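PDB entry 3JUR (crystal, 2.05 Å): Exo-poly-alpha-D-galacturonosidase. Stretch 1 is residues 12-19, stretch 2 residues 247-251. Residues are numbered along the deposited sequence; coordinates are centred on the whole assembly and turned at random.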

ATOM      1  N   GLU D  12       0.856  25.818  24.715  1.00 26.47           N
ATOM      2  CA  GLU D  12       0.174  26.966  25.320  1.00 27.28           C
ATOM      3  C   GLU D  12       0.882  27.403  26.588  1.00 27.03           C
ATOM      4  O   GLU D  12       1.199  28.574  26.759  1.00 27.07           O
ATOM      5  CB  GLU D  12      -1.246  26.574  25.711  1.00 27.60           C
ATOM      6  CG  GLU D  12      -2.323  27.428  25.123  1.00 29.58           C
ATOM      7  CD  GLU D  12      -2.911  26.786  23.886  1.00 31.79           C
ATOM      8  OE1 GLU D  12      -2.231  26.828  22.839  1.00 34.14           O
ATOM      9  OE2 GLU D  12      -4.029  26.229  23.970  1.00 29.37           O
ATOM     10  N   GLU D  13       1.101  26.435  27.476  1.00 27.12           N
ATOM     11  CA  GLU D  13       1.745  26.640  28.764  1.00 27.07           C
ATOM     12  C   GLU D  13       3.142  27.252  28.610  1.00 26.83           C
ATOM     13  O   GLU D  13       3.484  28.203  29.320  1.00 26.97           O
ATOM     14  CB  GLU D  13       1.786  25.305  29.527  1.00 27.34           C
ATOM     15  CG  GLU D  13       2.623  25.289  30.808  1.00 28.48           C
ATOM     16  CD  GLU D  13       2.046  26.132  31.938  1.00 29.93           C
ATOM     17  OE1 GLU D  13       0.875  26.563  31.855  1.00 30.35           O
ATOM     18  OE2 GLU D  13       2.783  26.363  32.922  1.00 31.35           O
ATOM     19  N   ILE D  14       3.931  26.714  27.679  1.00 26.19           N
ATOM     20  CA  ILE D  14       5.248  27.264  27.369  1.00 25.81           C
ATOM     21  C   ILE D  14       5.150  28.723  26.910  1.00 25.84           C
ATOM     22  O   ILE D  14       5.839  29.594  27.448  1.00 25.64           O
ATOM     23  CB  ILE D  14       6.009  26.414  26.302  1.00 25.45           C
ATOM     24  CG1 ILE D  14       6.194  24.975  26.798  1.00 25.25           C
ATOM     25  CG2 ILE D  14       7.370  27.039  26.000  1.00 25.29           C
ATOM     26  CD1 ILE D  14       6.520  23.958  25.724  1.00 24.00           C
ATOM     27  N   LEU D  15       4.291  28.983  25.924  1.00 26.11           N
ATOM     28  CA  LEU D  15       4.099  30.343  25.399  1.00 26.72           C
ATOM     29  C   LEU D  15       3.590  31.339  26.453  1.00 27.06           C
ATOM     30  O   LEU D  15       3.832  32.545  26.341  1.00 27.34           O
ATOM     31  CB  LEU D  15       3.175  30.337  24.170  1.00 26.49           C
ATOM     32  CG  LEU D  15       3.746  29.667  22.911  1.00 27.02           C
ATOM     33  CD1 LEU D  15       2.657  29.340  21.898  1.00 25.98           C
ATOM     34  CD2 LEU D  15       4.836  30.528  22.272  1.00 27.28           C
ATOM     35  N   ASN D  16       2.898  30.836  27.471  1.00 27.39           N
ATOM     36  CA  ASN D  16       2.412  31.690  28.558  1.00 27.95           C
ATOM     37  C   ASN D  16       3.503  32.136  29.533  1.00 27.83           C
ATOM     38  O   ASN D  16       3.316  33.098  30.275  1.00 27.98           O
ATOM     39  CB  ASN D  16       1.255  31.019  29.317  1.00 28.01           C
ATOM     40  CG  ASN D  16      -0.065  31.080  28.555  1.00 29.27           C
ATOM     41  OD1 ASN D  16      -0.273  31.957  27.715  1.00 31.07           O
ATOM     42  ND2 ASN D  16      -0.968  30.150  28.855  1.00 30.08           N
ATOM     43  N   HIS D  17       4.637  31.440  29.530  1.00 27.94           N
ATOM     44  CA  HIS D  17       5.722  31.751  30.464  1.00 28.13           C
ATOM     45  C   HIS D  17       7.031  32.099  29.747  1.00 28.07           C
ATOM     46  O   HIS D  17       8.121  32.027  30.318  1.00 28.24           O
ATOM     47  CB  HIS D  17       5.887  30.616  31.480  1.00 28.20           C
ATOM     48  CG  HIS D  17       4.678  30.411  32.341  1.00 28.61           C
ATOM     49  ND1 HIS D  17       3.755  29.412  32.108  1.00 28.91           N
ATOM     50  CD2 HIS D  17       4.222  31.102  33.413  1.00 28.77           C
ATOM     51  CE1 HIS D  17       2.793  29.485  33.012  1.00 28.96           C
ATOM     52  NE2 HIS D  17       3.051  30.503  33.813  1.00 28.85           N
ATOM     53  N   VAL D  18       6.901  32.493  28.487  1.00 27.89           N
ATOM     54  CA  VAL D  18       8.036  32.900  27.681  1.00 27.87           C
ATOM     55  C   VAL D  18       7.817  34.347  27.219  1.00 27.87           C
ATOM     56  O   VAL D  18       6.764  34.676  26.676  1.00 27.35           O
ATOM     57  CB  VAL D  18       8.258  31.909  26.492  1.00 27.85           C
ATOM     58  CG1 VAL D  18       8.905  32.585  25.313  1.00 28.01           C
ATOM     59  CG2 VAL D  18       9.077  30.705  26.940  1.00 27.45           C
ATOM     60  N   ARG D  19       8.795  35.214  27.481  1.00 28.07           N
ATOM     61  CA  ARG D  19       8.775  36.583  26.946  1.00 28.45           C
ATOM     62  C   ARG D  19      10.157  37.213  26.839  1.00 28.53           C
ATOM     63  O   ARG D  19      11.047  36.919  27.643  1.00 28.31           O
ATOM     64  CB  ARG D  19       7.818  37.510  27.717  1.00 28.60           C
ATOM     65  CG  ARG D  19       8.117  37.695  29.183  1.00 29.38           C
ATOM     66  CD  ARG D  19       7.444  38.972  29.745  1.00 31.19           C
ATOM     67  NE  ARG D  19       6.027  39.098  29.389  1.00 31.43           N
ATOM     68  CZ  ARG D  19       5.045  38.369  29.915  1.00 32.63           C
ATOM     69  NH1 ARG D  19       5.302  37.437  30.824  1.00 33.70           N
ATOM     70  NH2 ARG D  19       3.795  38.558  29.523  1.00 32.50           N
ATOM     71  N   LYS D 247      13.969  25.518  31.930  1.00 24.70           N
ATOM     72  CA  LYS D 247      12.512  25.506  32.047  1.00 24.80           C
ATOM     73  C   LYS D 247      11.919  26.695  31.281  1.00 24.46           C
ATOM     74  O   LYS D 247      12.378  27.824  31.444  1.00 24.34           O
ATOM     75  CB  LYS D 247      12.101  25.570  33.526  1.00 24.72           C
ATOM     76  CG  LYS D 247      10.622  25.303  33.778  1.00 25.30           C
ATOM     77  CD  LYS D 247      10.276  25.312  35.266  1.00 26.03           C
ATOM     78  CE  LYS D 247       8.779  25.107  35.477  1.00 27.39           C
ATOM     79  NZ  LYS D 247       8.393  24.967  36.915  1.00 28.61           N
ATOM     80  N   TYR D 248      10.896  26.430  30.469  1.00 23.99           N
ATOM     81  CA  TYR D 248      10.234  27.446  29.633  1.00 24.23           C
ATOM     82  C   TYR D 248      11.195  28.049  28.623  1.00 24.02           C
ATOM     83  O   TYR D 248      11.803  29.105  28.857  1.00 24.13           O
ATOM     84  CB  TYR D 248       9.569  28.552  30.467  1.00 24.20           C
ATOM     85  CG  TYR D 248       8.523  28.064  31.432  1.00 25.18           C
ATOM     86  CD1 TYR D 248       7.402  27.375  30.983  1.00 26.11           C
ATOM     87  CD2 TYR D 248       8.636  28.324  32.800  1.00 26.05           C
ATOM     88  CE1 TYR D 248       6.426  26.927  31.873  1.00 27.13           C
ATOM     89  CE2 TYR D 248       7.665  27.887  33.698  1.00 27.35           C
ATOM     90  CZ  TYR D 248       6.566  27.183  33.226  1.00 27.82           C
ATOM     91  OH  TYR D 248       5.602  26.739  34.100  1.00 28.73           O
ATOM     92  N   MET D 249      11.335  27.356  27.503  1.00 23.92           N
ATOM     93  CA  MET D 249      12.233  27.770  26.449  1.00 23.88           C
ATOM     94  C   MET D 249      11.553  27.626  25.100  1.00 23.51           C
ATOM     95  O   MET D 249      10.802  26.666  24.866  1.00 23.77           O
ATOM     96  CB  MET D 249      13.518  26.943  26.497  1.00 24.07           C
ATOM     97  CG  MET D 249      14.555  27.305  25.449  1.00 26.05           C
ATOM     98  SD  MET D 249      16.157  26.594  25.865  1.00 29.13           S
ATOM     99  CE  MET D 249      17.046  26.857  24.351  1.00 31.20           C
ATOM    100  N   LEU D 250      11.823  28.591  24.224  1.00 22.98           N
ATOM    101  CA  LEU D 250      11.358  28.563  22.846  1.00 22.62           C
ATOM    102  C   LEU D 250      12.539  28.624  21.894  1.00 22.59           C
ATOM    103  O   LEU D 250      13.428  29.464  22.042  1.00 23.29           O
ATOM    104  CB  LEU D 250      10.392  29.727  22.578  1.00 22.48           C
ATOM    105  CG  LEU D 250       9.966  30.002  21.133  1.00 21.64           C
ATOM    106  CD1 LEU D 250       9.172  28.821  20.539  1.00 20.85           C
ATOM    107  CD2 LEU D 250       9.167  31.303  21.061  1.00 21.41           C
ATOM    108  N   ILE D 251      12.556  27.706  20.939  1.00 22.34           N
ATOM    109  CA  ILE D 251      13.539  27.699  19.856  1.00 22.23           C
ATOM    110  C   ILE D 251      12.723  27.674  18.571  1.00 22.15           C
ATOM    111  O   ILE D 251      12.020  26.698  18.299  1.00 21.35           O
ATOM    112  CB  ILE D 251      14.462  26.448  19.892  1.00 22.09           C
ATOM    113  CG1 ILE D 251      15.213  26.350  21.228  1.00 22.38           C
ATOM    114  CG2 ILE D 251      15.432  26.471  18.706  1.00 21.89           C
ATOM    115  CD1 ILE D 251      15.835  24.967  21.518  1.00 22.21           C
TER

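A single tyrosine, Tyr248, anchors this small, mostly apolar contact, laying its ring against His17 and tying its hydroxyl to a helical glutamate. The residues that touch are at least 230 apart in sequence, and the two stretches bury 377 Å² between them, both sides summed; Tyr248 has the largest share, 126 Å². The chain turns a corner at Tyr248, whose CA-to-CB bond points toward the other stretch, and the backbones come nearest where its CA lies 5.5 Å from CA of Ile14. At the tip of the ring, OH of Tyr248 donates a hydrogen bond to OE2 of Glu13 (3.1 Å). The CB of Glu13 leaves sideways, but its chi1 t, chi2 p conformation brings the carboxylate to the ring edge, near its plane, so the polar end of an otherwise apolar side chain is satisfied. His17 covers one face of the ring: its CB sits 3.5 Å from the ring centroid of Tyr248 and 7° off the normal, a CH-pi contact. The two rings form an oblique pair, with centroids 4.7 Å apart and planes at 32°. The imidazole is held from within its own stretch, ND1 of His17 donating to the backbone O of Glu13 (3.1 Å), so Glu13 meets Tyr248 through its side chain and steadies His17 through its carbonyl. Beyond the helix, Val18 points toward the other stretch, and its two methyls reach residues two apart: CG2 lies 4.2 Å from CB of Tyr248, and CG1 lies 4.2 Å from CB of Leu250. Its branched, apolar side chain presents a methyl to each of these carbons. Leu250, in the strand, points toward the helix stretch, whereas Met249 points away and offers mainly backbone; its O lies 3.6 Å from CG2 of buried Ile14, a packing contact.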